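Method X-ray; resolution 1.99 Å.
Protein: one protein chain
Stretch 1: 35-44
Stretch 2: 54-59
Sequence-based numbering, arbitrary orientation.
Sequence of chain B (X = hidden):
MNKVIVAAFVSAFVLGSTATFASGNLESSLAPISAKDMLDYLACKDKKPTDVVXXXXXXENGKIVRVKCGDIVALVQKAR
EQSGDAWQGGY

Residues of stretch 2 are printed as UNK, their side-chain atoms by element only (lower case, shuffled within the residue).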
# COMPACT_ATOMS: atom_id res chain seq x y z
N ALA B 35 -27.10 -9.29 12.78
CA ALA B 35 -26.46 -8.01 13.04
C ALA B 35 -27.48 -6.88 13.07
O ALA B 35 -27.38 -5.98 13.90
CB ALA B 35 -25.38 -7.74 11.99
N LYS B 36 -28.47 -6.91 12.16
CA LYS B 36 -29.44 -5.82 12.15
C LYS B 36 -30.24 -5.79 13.44
O LYS B 36 -30.62 -4.72 13.93
CB LYS B 36 -30.38 -5.92 10.95
CG LYS B 36 -31.19 -7.20 10.89
CD LYS B 36 -32.09 -7.17 9.69
CE LYS B 36 -33.19 -6.16 9.88
NZ LYS B 36 -34.12 -6.64 10.93
N ASP B 37 -30.50 -6.97 14.01
CA ASP B 37 -31.24 -7.02 15.27
C ASP B 37 -30.37 -6.56 16.44
O ASP B 37 -30.86 -5.87 17.34
CB ASP B 37 -31.77 -8.43 15.53
CG ASP B 37 -32.97 -8.80 14.64
OD1 ASP B 37 -33.24 -10.02 14.50
OD2 ASP B 37 -33.64 -7.89 14.09
N MET B 38 -29.08 -6.92 16.44
CA MET B 38 -28.15 -6.38 17.43
C MET B 38 -28.11 -4.86 17.36
O MET B 38 -28.16 -4.18 18.39
CB MET B 38 -26.75 -6.96 17.20
CG MET B 38 -26.59 -8.42 17.58
SD MET B 38 -26.97 -8.73 19.32
CE MET B 38 -25.64 -7.85 20.16
N LEU B 39 -28.02 -4.33 16.14
CA LEU B 39 -28.03 -2.89 15.96
C LEU B 39 -29.30 -2.28 16.53
O LEU B 39 -29.25 -1.31 17.30
CB LEU B 39 -27.88 -2.55 14.48
CG LEU B 39 -26.40 -2.70 14.13
CD1 LEU B 39 -26.24 -2.83 12.65
CD2 LEU B 39 -25.61 -1.51 14.71
N ASP B 40 -30.46 -2.82 16.14
CA ASP B 40 -31.73 -2.29 16.63
C ASP B 40 -31.82 -2.40 18.14
O ASP B 40 -32.32 -1.49 18.81
CB ASP B 40 -32.89 -3.01 15.95
CG ASP B 40 -32.92 -2.74 14.44
OD1 ASP B 40 -32.15 -1.85 14.01
OD2 ASP B 40 -33.69 -3.39 13.70
N TYR B 41 -31.31 -3.50 18.69
CA TYR B 41 -31.31 -3.69 20.13
C TYR B 41 -30.45 -2.63 20.82
O TYR B 41 -30.89 -1.99 21.79
CB TYR B 41 -30.82 -5.10 20.44
CG TYR B 41 -30.93 -5.47 21.89
CD1 TYR B 41 -32.16 -5.48 22.54
CD2 TYR B 41 -29.80 -5.83 22.60
CE1 TYR B 41 -32.26 -5.82 23.87
CE2 TYR B 41 -29.90 -6.18 23.93
CZ TYR B 41 -31.12 -6.17 24.55
OH TYR B 41 -31.18 -6.53 25.88
N LEU B 42 -29.24 -2.38 20.30
CA LEU B 42 -28.42 -1.30 20.85
C LEU B 42 -29.10 0.05 20.73
O LEU B 42 -29.02 0.88 21.64
CB LEU B 42 -27.07 -1.25 20.14
CG LEU B 42 -26.18 -2.47 20.36
CD1 LEU B 42 -25.06 -2.37 19.38
CD2 LEU B 42 -25.65 -2.48 21.78
N ALA B 43 -29.77 0.30 19.61
CA ALA B 43 -30.45 1.57 19.42
C ALA B 43 -31.58 1.74 20.41
O ALA B 43 -31.94 2.87 20.74
CB ALA B 43 -30.98 1.68 17.98
N CYS B 44 -32.14 0.64 20.91
CA CYS B 44 -33.24 0.71 21.86
C CYS B 44 -32.75 0.67 23.29
O CYS B 44 -33.56 0.45 24.19
CB CYS B 44 -34.23 -0.42 21.60
SG CYS B 44 -35.15 -0.06 20.08
N UNK B 54 -34.88 4.55 14.20
CA UNK B 54 -34.51 4.17 12.85
C UNK B 54 -33.66 2.90 12.88
O UNK B 54 -32.84 2.70 13.78
c UNK B 54 -33.73 5.28 12.17
c UNK B 54 -33.68 7.37 11.00
c UNK B 54 -34.54 6.49 11.84
n UNK B 54 -32.85 9.64 10.72
c UNK B 54 -33.92 8.80 11.30
N UNK B 55 -33.89 2.05 11.89
CA UNK B 55 -32.96 0.97 11.64
C UNK B 55 -31.59 1.56 11.33
O UNK B 55 -31.47 2.69 10.87
c UNK B 55 -33.45 0.12 10.46
o UNK B 55 -32.46 -0.84 10.08
N UNK B 56 -30.55 0.78 11.61
CA UNK B 56 -29.21 1.15 11.18
C UNK B 56 -28.84 0.54 9.84
O UNK B 56 -27.77 0.86 9.32
n UNK B 56 -29.04 1.77 14.37
c UNK B 56 -27.13 2.62 13.71
c UNK B 56 -28.06 1.69 13.39
c UNK B 56 -28.15 0.75 12.23
n UNK B 56 -27.54 3.22 14.88
c UNK B 56 -28.70 2.70 15.25
N UNK B 57 -29.70 -0.29 9.25
CA UNK B 57 -29.28 -1.05 8.07
C UNK B 57 -30.35 -1.21 7.00
O UNK B 57 -29.99 -1.52 5.86
c UNK B 57 -28.82 -2.45 8.48
c UNK B 57 -27.69 -2.39 9.49
o UNK B 57 -29.92 -3.12 9.09
N UNK B 58 -31.64 -1.03 7.30
CA UNK B 58 -32.72 -1.42 6.40
C UNK B 58 -33.41 -0.21 5.82
O UNK B 58 -33.87 0.68 6.56
c UNK B 58 -33.18 -3.45 7.87
o UNK B 58 -32.73 -4.79 5.95
c UNK B 58 -33.76 -2.28 7.10
c UNK B 58 -32.27 -4.31 7.02
o UNK B 58 -31.09 -4.48 7.40
N UNK B 59 -33.53 -0.22 4.49
CA UNK B 59 -34.28 0.77 3.74
C UNK B 59 -35.38 0.03 3.00
O UNK B 59 -35.10 -0.95 2.31
c UNK B 59 -33.35 1.51 2.75
c UNK B 59 -34.17 2.42 1.80
c UNK B 59 -32.31 2.28 3.54
O HOH W 1 -33.56 -2.93 11.10
O HOH W 2 -30.32 -2.01 12.11
O HOH W 3 -31.30 0.57 14.70

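Position 54 carries four carbons in a row ending in a nitrogen. The chain is unbranched and its CA-to-CB bond points away from the helix. Its side chain makes no contact with stretch 1. This is Lys 54. Its backbone O accepts a hydrogen bond from water 3, at 2.8 Å.

Position 55 has one carbon and then one oxygen. The oxygen stays 4.1 Å from OD1 of Asp 40 on the helix. That is the side chain of a serine, Ser 55. Water 1 bridges OG of Ser 55 and OD2 of Asp 40. It donates to OD2 of Asp 40 at 2.6 Å and is hydrogen-bonded to OG of Ser 55, also at 2.6 Å.

Position 56 has one carbon followed by a five-membered ring of three carbons and two nitrogens. A ring carbon lies 3.7 Å from CB of Ala 43, which sits at the ring edge. CB of Leu 39 packs 4.0 Å from CB of position 56. Only an imidazole fits, so this is His 56. Water 3 is hydrogen-bonded to ND1 of His 56 at 2.6 Å and donates to OD1 of Asp 40 at 2.7 Å.

Position 57 branches at its first carbon into one oxygen and one carbon. Its two branches meet different neighbours: the carbon branch is 3.5 Å from CD1 of Leu 39, and the oxygen is 3.4 Å from CB of Lys 36. This is Thr 57. The turn here is held from within, because N of Thr 57 donates to OG of Ser 55 at 2.9 Å.

Position 58 has three carbons, the third carrying two oxygens. Its second carbon lies 3.4 Å from CE of Lys 36, a contact between carbons. This is Glu 58. OE1 of Glu 58 accepts a very short hydrogen bond, 2.5 Å, from OG1 of Thr 57. NZ of Lys 36 instead forms a salt bridge with OD2 of Asp 37, at 3.4 Å.

Position 59 has one carbon carrying two more. It is out of reach of the helix. This is Val 59.

No direct hydrogen bond joins the stretches. Lys 36, Leu 39 and Ala 43 supply the carbon packing from the helix. Asp 40 supplies the polar link through three waters. Water 2 donates to OD1 of Asp 40 at 2.6 Å and accepts from N of His 56 at 2.8 Å. The carboxylate thus reaches the turn through water rather than by a direct hydrogen bond.

Stretch 2 54-59: KSHTEV
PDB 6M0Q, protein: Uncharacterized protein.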